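Local coordinates for protein adenine phosphoribosyltransferase, putative (Trypanosoma brucei brucei, PDB 5VN4) that probably catalyses the conversion of adenine and 5-phospho-alpha-D-ribose 1-diphosphate to AMP and diphosphate in purine salvage, working as a homodimer, at residues 32-37 with 54-59; 37-42 with 222-227; 67-72 with 207-212; 175-180 with 201-206. All blocks are in the same frame, centred on the assembly; numbering follows the deposited sequence.

Contact 1: 32-37 with 54-59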
loop_
_atom_site.group_PDB
_atom_site.type_symbol
_atom_site.label_atom_id
_atom_site.label_comp_id
_atom_site.label_asym_id
_atom_site.label_seq_id
_atom_site.Cartn_x
_atom_site.Cartn_y
_atom_site.Cartn_z
ATOM N N GLU A 32 11.289 -13.991 -12.758
ATOM C CA GLU A 32 11.165 -15.447 -12.802
ATOM C C GLU A 32 11.870 -16.112 -11.630
ATOM O O GLU A 32 11.494 -17.219 -11.234
ATOM C CB GLU A 32 11.718 -15.985 -14.121
ATOM C CG GLU A 32 10.786 -15.731 -15.296
ATOM C CD GLU A 32 11.395 -16.084 -16.641
ATOM O OE1 GLU A 32 12.573 -16.500 -16.675
ATOM O OE2 GLU A 32 10.690 -15.939 -17.670
ATOM N N LYS A 33 12.879 -15.461 -11.056
ATOM C CA LYS A 33 13.596 -16.045 -9.931
ATOM C C LYS A 33 12.971 -15.724 -8.581
ATOM O O LYS A 33 13.344 -16.351 -7.584
ATOM C CB LYS A 33 15.065 -15.613 -9.968
ATOM C CG LYS A 33 15.765 -16.112 -11.220
ATOM C CD LYS A 33 17.213 -15.686 -11.316
ATOM C CE LYS A 33 17.811 -16.182 -12.630
ATOM N NZ LYS A 33 17.019 -15.707 -13.806
ATOM N N VAL A 34 12.019 -14.792 -8.518
ATOM C CA VAL A 34 11.488 -14.363 -7.232
ATOM C C VAL A 34 9.988 -14.569 -7.101
ATOM O O VAL A 34 9.510 -14.842 -5.994
ATOM C CB VAL A 34 11.894 -12.925 -6.860
ATOM C CG1 VAL A 34 13.400 -12.833 -6.673
ATOM C CG2 VAL A 34 11.418 -11.959 -7.909
ATOM N N TYR A 35 9.223 -14.472 -8.193
ATOM C CA TYR A 35 7.777 -14.641 -8.079
ATOM C C TYR A 35 7.479 -16.104 -7.764
ATOM O O TYR A 35 7.967 -17.008 -8.452
ATOM C CB TYR A 35 7.073 -14.201 -9.365
ATOM C CG TYR A 35 5.951 -13.168 -9.205
ATOM C CD1 TYR A 35 5.151 -13.108 -8.066
ATOM C CD2 TYR A 35 5.693 -12.253 -10.220
ATOM C CE1 TYR A 35 4.120 -12.167 -7.953
ATOM C CE2 TYR A 35 4.684 -11.313 -10.110
ATOM C CZ TYR A 35 3.904 -11.268 -8.978
ATOM O OH TYR A 35 2.907 -10.317 -8.913
ATOM N N LYS A 36 6.752 -16.337 -6.681
ATOM C CA LYS A 36 6.294 -17.670 -6.319
ATOM C C LYS A 36 4.774 -17.709 -6.321
ATOM O O LYS A 36 4.099 -16.712 -6.026
ATOM C CB LYS A 36 6.777 -18.073 -4.921
ATOM C CG LYS A 36 8.268 -17.951 -4.703
ATOM C CD LYS A 36 9.048 -18.838 -5.661
ATOM C CE LYS A 36 10.544 -18.641 -5.483
ATOM N NZ LYS A 36 11.314 -19.387 -6.513
ATOM N N TRP A 37 4.236 -18.875 -6.637
ATOM C CA TRP A 37 2.806 -19.095 -6.530
ATOM C C TRP A 37 2.511 -20.136 -5.462
ATOM O O TRP A 37 3.337 -21.003 -5.157
ATOM C CB TRP A 37 2.181 -19.507 -7.866
ATOM C CG TRP A 37 2.690 -20.810 -8.422
ATOM C CD1 TRP A 37 3.740 -20.980 -9.277
ATOM C CD2 TRP A 37 2.168 -22.121 -8.162
ATOM N NE1 TRP A 37 3.909 -22.313 -9.561
ATOM C CE2 TRP A 37 2.951 -23.035 -8.896
ATOM C CE3 TRP A 37 1.111 -22.611 -7.388
ATOM C CZ2 TRP A 37 2.718 -24.410 -8.873
ATOM C CZ3 TRP A 37 0.877 -23.986 -7.373
ATOM C CH2 TRP A 37 1.679 -24.864 -8.109
ATOM N N GLY A 54 4.169 -10.296 -1.635
ATOM C CA GLY A 54 5.229 -10.071 -0.665
ATOM C C GLY A 54 6.592 -10.561 -1.117
ATOM O O GLY A 54 7.613 -9.996 -0.726
ATOM N N ASN A 55 6.640 -11.599 -1.959
ATOM C CA ASN A 55 7.942 -12.023 -2.470
ATOM C C ASN A 55 8.528 -11.008 -3.443
ATOM O O ASN A 55 9.748 -10.981 -3.638
ATOM C CB ASN A 55 7.852 -13.415 -3.089
ATOM C CG ASN A 55 7.601 -14.490 -2.046
ATOM O OD1 ASN A 55 8.291 -14.547 -1.024
ATOM N ND2 ASN A 55 6.594 -15.330 -2.282
ATOM N N ILE A 56 7.689 -10.158 -4.031
ATOM C CA ILE A 56 8.180 -9.063 -4.862
ATOM C C ILE A 56 8.679 -7.915 -3.993
ATOM O O ILE A 56 9.785 -7.399 -4.199
ATOM C CB ILE A 56 7.082 -8.590 -5.835
ATOM C CG1 ILE A 56 6.605 -9.751 -6.721
ATOM C CG2 ILE A 56 7.576 -7.383 -6.655
ATOM C CD1 ILE A 56 7.720 -10.417 -7.507
ATOM N N THR A 57 7.865 -7.481 -3.021
ATOM C CA THR A 57 8.276 -6.343 -2.203
ATOM C C THR A 57 9.508 -6.670 -1.369
ATOM O O THR A 57 10.267 -5.762 -1.010
ATOM C CB THR A 57 7.134 -5.834 -1.317
ATOM O OG1 THR A 57 6.740 -6.835 -0.371
ATOM C CG2 THR A 57 5.946 -5.451 -2.169
ATOM N N GLU A 58 9.731 -7.948 -1.062
ATOM C CA GLU A 58 10.917 -8.364 -0.333
ATOM C C GLU A 58 12.177 -8.384 -1.184
ATOM O O GLU A 58 13.262 -8.620 -0.633
ATOM C CB GLU A 58 10.692 -9.728 0.313
ATOM C CG GLU A 58 9.770 -9.647 1.495
ATOM C CD GLU A 58 9.419 -10.996 2.069
ATOM O OE1 GLU A 58 10.232 -11.941 1.949
ATOM O OE2 GLU A 58 8.324 -11.099 2.658
ATOM N N ASN A 59 12.075 -8.121 -2.490
ATOM C CA ASN A 59 13.249 -8.094 -3.354
ATOM C C ASN A 59 13.485 -6.672 -3.837
ATOM O O ASN A 59 12.851 -6.235 -4.810
ATOM C CB ASN A 59 13.072 -9.046 -4.540
ATOM C CG ASN A 59 14.356 -9.243 -5.306
ATOM O OD1 ASN A 59 14.674 -8.477 -6.217
ATOM N ND2 ASN A 59 15.125 -10.260 -4.919
HETATM O O HOH W 1 5.283 -14.720 -4.750
#

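Contact 2: 37-42 with 222-227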
loop_
_atom_site.group_PDB
_atom_site.type_symbol
_atom_site.label_atom_id
_atom_site.label_comp_id
_atom_site.label_asym_id
_atom_site.label_seq_id
_atom_site.Cartn_x
_atom_site.Cartn_y
_atom_site.Cartn_z
ATOM N N TRP A 37 4.236 -18.875 -6.637
ATOM C CA TRP A 37 2.806 -19.095 -6.530
ATOM C C TRP A 37 2.511 -20.136 -5.462
ATOM O O TRP A 37 3.337 -21.003 -5.157
ATOM C CB TRP A 37 2.181 -19.507 -7.866
ATOM C CG TRP A 37 2.690 -20.810 -8.422
ATOM C CD1 TRP A 37 3.740 -20.980 -9.277
ATOM C CD2 TRP A 37 2.168 -22.121 -8.162
ATOM N NE1 TRP A 37 3.909 -22.313 -9.561
ATOM C CE2 TRP A 37 2.951 -23.035 -8.896
ATOM C CE3 TRP A 37 1.111 -22.611 -7.388
ATOM C CZ2 TRP A 37 2.718 -24.410 -8.873
ATOM C CZ3 TRP A 37 0.877 -23.986 -7.373
ATOM C CH2 TRP A 37 1.679 -24.864 -8.109
ATOM N N TYR A 38 1.315 -20.043 -4.900
ATOM C CA TYR A 38 0.890 -20.932 -3.834
ATOM C C TYR A 38 -0.405 -21.612 -4.238
ATOM O O TYR A 38 -1.286 -20.994 -4.848
ATOM C CB TYR A 38 0.719 -20.141 -2.531
ATOM C CG TYR A 38 2.018 -19.513 -2.067
ATOM C CD1 TYR A 38 2.492 -18.332 -2.641
ATOM C CD2 TYR A 38 2.799 -20.125 -1.086
ATOM C CE1 TYR A 38 3.689 -17.776 -2.240
ATOM C CE2 TYR A 38 3.997 -19.562 -0.662
ATOM C CZ TYR A 38 4.433 -18.383 -1.246
ATOM O OH TYR A 38 5.627 -17.811 -0.858
ATOM N N SER A 39 -0.510 -22.891 -3.912
ATOM C CA SER A 39 -1.712 -23.651 -4.210
ATOM C C SER A 39 -2.786 -23.303 -3.187
ATOM O O SER A 39 -2.516 -22.645 -2.177
ATOM C CB SER A 39 -1.383 -25.140 -4.184
ATOM O OG SER A 39 -1.087 -25.568 -2.866
ATOM N N PRO A 40 -4.026 -23.730 -3.416
ATOM C CA PRO A 40 -5.089 -23.400 -2.452
ATOM C C PRO A 40 -4.763 -23.787 -1.022
ATOM O O PRO A 40 -5.148 -23.065 -0.094
ATOM C CB PRO A 40 -6.298 -24.160 -3.009
ATOM C CG PRO A 40 -6.068 -24.127 -4.506
ATOM C CD PRO A 40 -4.576 -24.301 -4.664
ATOM N N ALA A 41 -4.024 -24.880 -0.817
ATOM C CA ALA A 41 -3.661 -25.307 0.530
ATOM C C ALA A 41 -2.816 -24.275 1.269
ATOM O O ALA A 41 -2.774 -24.288 2.504
ATOM C CB ALA A 41 -2.918 -26.645 0.474
ATOM N N PHE A 42 -2.148 -23.379 0.552
ATOM C CA PHE A 42 -1.283 -22.401 1.202
ATOM C C PHE A 42 -1.608 -20.979 0.776
ATOM O O PHE A 42 -0.738 -20.110 0.799
ATOM C CB PHE A 42 0.189 -22.744 0.967
ATOM C CG PHE A 42 0.606 -24.002 1.661
ATOM C CD1 PHE A 42 0.922 -23.980 3.012
ATOM C CD2 PHE A 42 0.629 -25.217 0.988
ATOM C CE1 PHE A 42 1.273 -25.134 3.673
ATOM C CE2 PHE A 42 0.983 -26.391 1.652
ATOM C CZ PHE A 42 1.308 -26.341 2.998
ATOM N N CYS A 222 6.718 -22.899 -7.428
ATOM C CA CYS A 222 5.753 -23.046 -6.350
ATOM C C CYS A 222 6.409 -22.709 -5.018
ATOM O O CYS A 222 7.493 -23.212 -4.700
ATOM C CB CYS A 222 5.222 -24.477 -6.314
ATOM S SG CYS A 222 3.915 -24.712 -5.084
ATOM N N GLY A 223 5.748 -21.864 -4.236
ATOM C CA GLY A 223 6.231 -21.490 -2.926
ATOM C C GLY A 223 5.707 -22.316 -1.777
ATOM O O GLY A 223 6.114 -22.076 -0.634
ATOM N N ASP A 224 4.823 -23.280 -2.039
ATOM C CA ASP A 224 4.293 -24.122 -0.972
ATOM C C ASP A 224 5.450 -24.791 -0.231
ATOM O O ASP A 224 6.420 -25.227 -0.860
ATOM C CB ASP A 224 3.442 -25.260 -1.550
ATOM C CG ASP A 224 2.118 -24.812 -2.150
ATOM O OD1 ASP A 224 1.779 -23.610 -2.157
ATOM O OD2 ASP A 224 1.400 -25.722 -2.642
ATOM N N PRO A 225 5.374 -24.928 1.090
ATOM C CA PRO A 225 6.375 -25.748 1.781
ATOM C C PRO A 225 6.233 -27.198 1.354
ATOM O O PRO A 225 5.127 -27.696 1.138
ATOM C CB PRO A 225 6.035 -25.560 3.264
ATOM C CG PRO A 225 4.617 -25.173 3.281
ATOM C CD PRO A 225 4.345 -24.411 2.008
ATOM N N LEU A 226 7.372 -27.882 1.241
ATOM C CA LEU A 226 7.335 -29.278 0.815
ATOM C C LEU A 226 6.771 -30.177 1.907
ATOM O O LEU A 226 6.142 -31.200 1.607
ATOM C CB LEU A 226 8.723 -29.717 0.361
ATOM C CG LEU A 226 9.152 -29.040 -0.950
ATOM C CD1 LEU A 226 10.640 -29.261 -1.201
ATOM C CD2 LEU A 226 8.301 -29.532 -2.137
ATOM N N HIS A 227 6.997 -29.824 3.170
ATOM C CA HIS A 227 6.315 -30.449 4.293
ATOM C C HIS A 227 6.047 -29.378 5.334
ATOM O O HIS A 227 6.853 -28.458 5.511
ATOM C CB HIS A 227 7.076 -31.658 4.892
ATOM C CG HIS A 227 8.474 -31.361 5.350
ATOM N ND1 HIS A 227 8.767 -30.875 6.607
ATOM C CD2 HIS A 227 9.663 -31.539 4.729
ATOM C CE1 HIS A 227 10.078 -30.750 6.731
ATOM N NE2 HIS A 227 10.644 -31.146 5.604
#

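Contact 3: 67-72 with 207-212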
loop_
_atom_site.group_PDB
_atom_site.type_symbol
_atom_site.label_atom_id
_atom_site.label_comp_id
_atom_site.label_asym_id
_atom_site.label_seq_id
_atom_site.Cartn_x
_atom_site.Cartn_y
_atom_site.Cartn_z
ATOM N N ARG A 67 9.890 0.247 -10.361
ATOM C CA ARG A 67 9.888 1.700 -10.253
ATOM C C ARG A 67 10.541 2.330 -11.474
ATOM O O ARG A 67 9.971 3.227 -12.110
ATOM C CB ARG A 67 10.636 2.096 -8.976
ATOM C CG ARG A 67 10.525 3.561 -8.579
ATOM C CD ARG A 67 11.658 4.447 -9.104
ATOM N NE ARG A 67 13.001 3.880 -8.981
ATOM C CZ ARG A 67 13.809 4.016 -7.929
ATOM N NH1 ARG A 67 13.420 4.677 -6.845
ATOM N NH2 ARG A 67 15.017 3.471 -7.965
ATOM N N ASP A 68 11.742 1.863 -11.821
ATOM C CA ASP A 68 12.489 2.472 -12.917
ATOM C C ASP A 68 11.750 2.317 -14.235
ATOM O O ASP A 68 11.727 3.243 -15.053
ATOM C CB ASP A 68 13.881 1.847 -13.019
ATOM C CG ASP A 68 14.806 2.254 -11.883
ATOM O OD1 ASP A 68 14.474 3.190 -11.127
ATOM O OD2 ASP A 68 15.877 1.625 -11.748
ATOM N N PHE A 69 11.146 1.148 -14.463
ATOM C CA PHE A 69 10.418 0.930 -15.710
ATOM C C PHE A 69 9.306 1.957 -15.883
ATOM O O PHE A 69 9.210 2.620 -16.926
ATOM C CB PHE A 69 9.838 -0.485 -15.767
ATOM C CG PHE A 69 9.073 -0.741 -17.033
ATOM C CD1 PHE A 69 9.731 -1.190 -18.168
ATOM C CD2 PHE A 69 7.716 -0.467 -17.114
ATOM C CE1 PHE A 69 9.049 -1.384 -19.359
ATOM C CE2 PHE A 69 7.030 -0.656 -18.302
ATOM C CZ PHE A 69 7.697 -1.123 -19.424
ATOM N N PHE A 70 8.450 2.101 -14.868
ATOM C CA PHE A 70 7.290 2.975 -15.025
ATOM C C PHE A 70 7.647 4.456 -14.950
ATOM O O PHE A 70 7.049 5.267 -15.666
ATOM C CB PHE A 70 6.188 2.584 -14.042
ATOM C CG PHE A 70 5.465 1.329 -14.428
ATOM C CD1 PHE A 70 4.621 1.325 -15.529
ATOM C CD2 PHE A 70 5.631 0.158 -13.705
ATOM C CE1 PHE A 70 3.943 0.190 -15.902
ATOM C CE2 PHE A 70 4.961 -0.991 -14.079
ATOM C CZ PHE A 70 4.109 -0.974 -15.177
ATOM N N VAL A 71 8.620 4.832 -14.120
ATOM C CA VAL A 71 9.067 6.221 -14.110
ATOM C C VAL A 71 9.617 6.609 -15.476
ATOM O O VAL A 71 9.237 7.639 -16.045
ATOM C CB VAL A 71 10.084 6.461 -12.981
ATOM C CG1 VAL A 71 10.729 7.839 -13.139
ATOM C CG2 VAL A 71 9.397 6.340 -11.628
ATOM N N ASP A 72 10.494 5.770 -16.041
ATOM C CA ASP A 72 11.055 6.074 -17.355
ATOM C C ASP A 72 9.973 6.121 -18.422
ATOM O O ASP A 72 10.002 6.985 -19.306
ATOM C CB ASP A 72 12.132 5.057 -17.737
ATOM C CG ASP A 72 12.517 5.138 -19.212
ATOM O OD1 ASP A 72 11.869 4.470 -20.049
ATOM O OD2 ASP A 72 13.464 5.889 -19.536
ATOM N N PRO A 207 -4.033 1.115 -23.353
ATOM C CA PRO A 207 -3.175 -0.069 -23.194
ATOM C C PRO A 207 -3.164 -0.573 -21.758
ATOM O O PRO A 207 -3.163 0.208 -20.801
ATOM C CB PRO A 207 -1.786 0.435 -23.605
ATOM C CG PRO A 207 -2.048 1.679 -24.418
ATOM C CD PRO A 207 -3.281 2.300 -23.799
ATOM N N PHE A 208 -3.172 -1.899 -21.618
ATOM C CA PHE A 208 -2.833 -2.575 -20.371
ATOM C C PHE A 208 -1.375 -3.002 -20.468
ATOM O O PHE A 208 -0.982 -3.643 -21.445
ATOM C CB PHE A 208 -3.682 -3.836 -20.185
ATOM C CG PHE A 208 -5.065 -3.593 -19.619
ATOM C CD1 PHE A 208 -5.862 -2.546 -20.055
ATOM C CD2 PHE A 208 -5.585 -4.471 -18.682
ATOM C CE1 PHE A 208 -7.144 -2.368 -19.530
ATOM C CE2 PHE A 208 -6.856 -4.307 -18.154
ATOM C CZ PHE A 208 -7.646 -3.255 -18.582
ATOM N N VAL A 209 -0.585 -2.669 -19.452
ATOM C CA VAL A 209 0.831 -3.012 -19.410
ATOM C C VAL A 209 1.087 -3.762 -18.110
ATOM O O VAL A 209 1.034 -3.168 -17.028
ATOM C CB VAL A 209 1.711 -1.760 -19.500
ATOM C CG1 VAL A 209 3.181 -2.121 -19.318
ATOM C CG2 VAL A 209 1.472 -1.030 -20.822
ATOM N N THR A 210 1.341 -5.069 -18.203
ATOM C CA THR A 210 1.666 -5.869 -17.029
ATOM C C THR A 210 3.038 -6.480 -17.246
ATOM O O THR A 210 3.242 -7.221 -18.212
ATOM C CB THR A 210 0.622 -6.961 -16.770
ATOM O OG1 THR A 210 0.530 -7.841 -17.894
ATOM C CG2 THR A 210 -0.747 -6.352 -16.505
ATOM N N LEU A 211 3.976 -6.176 -16.350
ATOM C CA LEU A 211 5.380 -6.487 -16.620
ATOM C C LEU A 211 5.598 -7.967 -16.922
ATOM O O LEU A 211 6.265 -8.311 -17.906
ATOM C CB LEU A 211 6.266 -6.021 -15.464
ATOM C CG LEU A 211 6.275 -4.505 -15.266
ATOM C CD1 LEU A 211 7.329 -4.119 -14.218
ATOM C CD2 LEU A 211 6.507 -3.758 -16.578
ATOM N N VAL A 212 5.070 -8.860 -16.082
ATOM C CA VAL A 212 5.146 -10.278 -16.415
ATOM C C VAL A 212 3.742 -10.858 -16.556
ATOM O O VAL A 212 2.738 -10.132 -16.450
ATOM C CB VAL A 212 6.084 -11.085 -15.486
ATOM C CG1 VAL A 212 7.517 -10.573 -15.629
ATOM C CG2 VAL A 212 5.626 -11.023 -14.041
#

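Contact 4: 175-180 with 201-206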
loop_
_atom_site.group_PDB
_atom_site.type_symbol
_atom_site.label_atom_id
_atom_site.label_comp_id
_atom_site.label_asym_id
_atom_site.label_seq_id
_atom_site.Cartn_x
_atom_site.Cartn_y
_atom_site.Cartn_z
ATOM N N ALA A 175 -12.074 12.169 -16.738
ATOM C CA ALA A 175 -10.640 12.289 -16.941
ATOM C C ALA A 175 -10.175 11.402 -18.092
ATOM O O ALA A 175 -10.870 10.478 -18.528
ATOM C CB ALA A 175 -9.898 11.879 -15.672
ATOM N N THR A 176 -8.975 11.692 -18.585
ATOM C CA THR A 176 -8.352 10.867 -19.613
ATOM C C THR A 176 -7.607 9.720 -18.945
ATOM O O THR A 176 -6.762 9.946 -18.070
ATOM C CB THR A 176 -7.397 11.706 -20.458
ATOM O OG1 THR A 176 -8.152 12.679 -21.192
ATOM C CG2 THR A 176 -6.626 10.824 -21.435
ATOM N N LEU A 177 -7.932 8.491 -19.338
ATOM C CA LEU A 177 -7.229 7.312 -18.846
ATOM C C LEU A 177 -6.110 7.005 -19.833
ATOM O O LEU A 177 -6.366 6.622 -20.980
ATOM C CB LEU A 177 -8.192 6.136 -18.692
ATOM C CG LEU A 177 -7.570 4.822 -18.203
ATOM C CD1 LEU A 177 -6.814 5.007 -16.885
ATOM C CD2 LEU A 177 -8.626 3.737 -18.065
ATOM N N VAL A 178 -4.867 7.207 -19.395
ATOM C CA VAL A 178 -3.723 7.041 -20.284
ATOM C C VAL A 178 -3.336 5.575 -20.416
ATOM O O VAL A 178 -3.079 5.086 -21.521
ATOM C CB VAL A 178 -2.554 7.905 -19.779
ATOM C CG1 VAL A 178 -1.313 7.699 -20.640
ATOM C CG2 VAL A 178 -2.956 9.370 -19.752
ATOM N N GLU A 179 -3.278 4.854 -19.300
ATOM C CA GLU A 179 -2.755 3.501 -19.307
ATOM C C GLU A 179 -3.209 2.816 -18.036
ATOM O O GLU A 179 -3.464 3.465 -17.013
ATOM C CB GLU A 179 -1.222 3.535 -19.360
ATOM C CG GLU A 179 -0.540 2.207 -19.497
ATOM C CD GLU A 179 0.862 2.356 -20.037
ATOM O OE1 GLU A 179 1.003 2.650 -21.242
ATOM O OE2 GLU A 179 1.818 2.177 -19.261
ATOM N N VAL A 180 -3.295 1.493 -18.123
ATOM C CA VAL A 180 -3.506 0.601 -16.995
ATOM C C VAL A 180 -2.204 -0.162 -16.787
ATOM O O VAL A 180 -1.650 -0.711 -17.747
ATOM C CB VAL A 180 -4.665 -0.357 -17.322
ATOM C CG1 VAL A 180 -4.620 -1.608 -16.471
ATOM C CG2 VAL A 180 -6.006 0.375 -17.196
ATOM N N GLY A 201 -17.277 0.871 -25.406
ATOM C CA GLY A 201 -15.924 0.897 -25.925
ATOM C C GLY A 201 -15.193 2.206 -25.751
ATOM O O GLY A 201 -14.157 2.408 -26.397
ATOM N N ARG A 202 -15.696 3.096 -24.886
ATOM C CA ARG A 202 -15.076 4.397 -24.635
ATOM C C ARG A 202 -13.587 4.302 -24.305
ATOM O O ARG A 202 -12.825 5.223 -24.623
ATOM C CB ARG A 202 -15.836 5.093 -23.501
ATOM C CG ARG A 202 -15.359 6.501 -23.132
ATOM C CD ARG A 202 -16.301 7.135 -22.104
ATOM N NE ARG A 202 -17.647 7.280 -22.661
ATOM C CZ ARG A 202 -18.762 7.378 -21.944
ATOM N NH1 ARG A 202 -18.715 7.358 -20.618
ATOM N NH2 ARG A 202 -19.931 7.496 -22.560
ATOM N N TYR A 203 -13.151 3.211 -23.671
ATOM C CA TYR A 203 -11.766 3.063 -23.238
ATOM C C TYR A 203 -11.011 1.972 -23.993
ATOM O O TYR A 203 -9.986 1.486 -23.512
ATOM C CB TYR A 203 -11.707 2.865 -21.720
ATOM C CG TYR A 203 -12.325 4.052 -21.001
ATOM C CD1 TYR A 203 -11.603 5.229 -20.799
ATOM C CD2 TYR A 203 -13.653 4.020 -20.581
ATOM C CE1 TYR A 203 -12.188 6.336 -20.179
ATOM C CE2 TYR A 203 -14.232 5.100 -19.954
ATOM C CZ TYR A 203 -13.503 6.254 -19.758
ATOM O OH TYR A 203 -14.108 7.332 -19.145
ATOM N N SER A 204 -11.490 1.576 -25.178
ATOM C CA SER A 204 -10.827 0.504 -25.912
ATOM C C SER A 204 -9.426 0.880 -26.388
ATOM O O SER A 204 -8.637 -0.018 -26.706
ATOM C CB SER A 204 -11.681 0.058 -27.097
ATOM O OG SER A 204 -11.844 1.120 -28.016
ATOM N N ASN A 205 -9.086 2.170 -26.433
ATOM C CA ASN A 205 -7.749 2.585 -26.841
ATOM C C ASN A 205 -6.761 2.698 -25.673
ATOM O O ASN A 205 -5.685 3.286 -25.844
ATOM C CB ASN A 205 -7.802 3.873 -27.676
ATOM C CG ASN A 205 -8.076 5.095 -26.847
ATOM O OD1 ASN A 205 -8.568 5.007 -25.722
ATOM N ND2 ASN A 205 -7.755 6.256 -27.402
ATOM N N VAL A 206 -7.073 2.115 -24.518
ATOM C CA VAL A 206 -6.233 2.236 -23.328
ATOM C C VAL A 206 -5.351 0.991 -23.237
ATOM O O VAL A 206 -5.878 -0.110 -23.030
ATOM C CB VAL A 206 -7.070 2.404 -22.056
ATOM C CG1 VAL A 206 -6.156 2.372 -20.824
ATOM C CG2 VAL A 206 -7.858 3.700 -22.112
HETATM O O HOH W 2 -13.342 9.958 -19.423
#

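Contact 1: 32-37 with 54-59
I56 lays the end of its side chain over the ring of Y35. Its CD1 sits 3.7 Å from the centroid of the Y35 ring and 11° off the normal, a CH-pi contact near the centre of the face. I56 CG1 stands anti to the carbonyl carbon (chi1 -58°), which puts it over the CE1 and CZ part of the same ring, 3.7 Å from Y35 CE1; the two side chains run obliquely to one another. The side chain of Y35 is itself about 7 Å from the bound adenine. In the conformer of V34 given here, CG2 lies 4.0 Å from I56 CD1 and CG1 packs on N59 ND2. N59 OD1 caps the backbone N of V62 at the start of helix 60-75. Beyond the apolar part, the side chain of N55 crosses K36 at about a right angle, with ND2 3.8 Å from K36 CB. Water 1 accepts from K36 N and from N55 ND2, 2.9 Å from each of these nitrogens, and N55 ND2 also bonds to the hydroxyl of Y38. Helix 54-57 thus meets the chain leaving helix 26-34 (Y35, K36) through two kinds of chemistry: an aliphatic CH-pi cover over one face of Y35, and a water that accepts from both sides in place of any direct hydrogen bond.

Contact 2: 37-42 with 222-227
W37 and C222 form the tight end of this contact, where two backbones meet in a single beta bridge. G223 N donates to W37 O at 2.7 Å and nearly straight (173°), and C222 lies across one face of the indole. C222 SG stands anti to its own backbone N (chi1 -175°) and comes 3.8 Å from the centroid of the six-membered ring of W37, a sulfur-aromatic contact, while C222 CA is over the five-membered ring. Next to it, G223 CA lies over the face of Y38, 4.1 Å from the ring centroid, and G223 O comes 3.3 Å from Y38 CE2. D224 grips S39 with both carboxylate oxygens: S39 N gives a bond of 3.0 Å to D224 OD1 on its syn lone pair, and S39 OG donates to D224 OD2 at 2.5 Å, also from the syn side but 21° out of the carboxylate plane. The close packing continues where P225 and F42 meet tip to tip, P225 CD resting 3.5 Å from the centroid of the F42 ring, over its centre. V118 of the second subunit packs on P225, and A116 of that subunit on Y38. The loose side is L226 and H227, exposed and without contact to 37-42. Segment 222-227 thus closes over strand 37-38, which pairs with strand 50-51 and whose W37 touches R49: the flank of the adenine pocket.

Contact 3: 67-72 with 207-212
F69 and F70 of helix 60-75 pack on V209 and L211 of strand 208-213, a helix-on-sheet contact in the alpha/beta core of the type I phosphoribosyltransferase fold. L211 shows best how the layers fit. From CB, its CG stands anti to the carbonyl carbon (chi1 -64°) and reaches 3.9 Å from F70 CE2. There the chain forks. CD1 stays with F70, also 3.9 Å from F70 CE2. CD2 lies between the rings: it touches F70 CZ at 3.9 Å and passes over one face of F69, offset toward the rim, as a CH-pi contact 3.8 Å from the ring centroid. L211 runs antiparallel alongside both phenylalanine side chains. The edge of F69 faces F70, with F69 CD2 3.8 Å above the F70 ring plane, over its centre. Helix 26-34 covers L211 through L27 and F31, and helix 95-102 meets F70 through I98. V209 fills in more loosely, its CG1 lying 4.2 Å from both F69 CE2 and F70 CE1. The shortest approach across the contact is L211 CD2 to F69 CD2, at 3.5 Å.

Contact 4: 175-180 with 201-206
V206 supplies most of the apolar packing, crossing both L177 and V180 at about a right angle. Its CG1, anti to the backbone N (chi1 174°), lies 3.9 Å from L177 CG and 4.1 Å from V180 CG2, and it also reaches E179 CA at 3.9 Å, against the strand backbone itself. V206 CG2 turns to the carbonyl of L177, 3.5 Å from L177 O. Y203 adds a lighter contact, its CD1 being 4.1 Å from L177 CB.

The polar part is indirect, for no hydrogen bond runs directly between the segments. Water 2 donates to A175 O and to Y203 OH, 2.7 Å from each oxygen, and so ties the start of the strand to the tip of the tyrosine; that hydroxyl is also bonded to D171. Two type I turns, G201 to S204 and Y203 to V206, shape the loop.

Around this buried contact, helix 161-172 packs on L177 and Y203 through V167, and strand 149-153 flanks L177 through V150 and L152. The loop follows helix 192-197 and leads, through P207, into strand 208-213; it packs against that strand's parallel neighbour, 176-182, in the alpha/beta sheet of the phosphoribosyltransferase fold.

How the contacts relate
Contacts 1 and 2 share W37, and K36 CB of contact 1 packs 4.0 Å from G223 N of contact 2; their centres lie 14 Å apart, and both touch the second subunit. They flank the adenine pocket, the side chain of W37, like that of Y35, lying within about 7 Å of the bound base. Contact 1 also meets contact 3, where Y35 CD2 packs 4.0 Å from V212 CG2. Contacts 3 and 4 meet in the central sheet: V209 N lies 2.8 Å from V180 O, a probable hydrogen bond between neighbouring parallel strands. Contact 4 is farthest from contact 2, centres 37 Å apart, yet the side chain of V180 is about 9 Å from the bound ribose 5-phosphate.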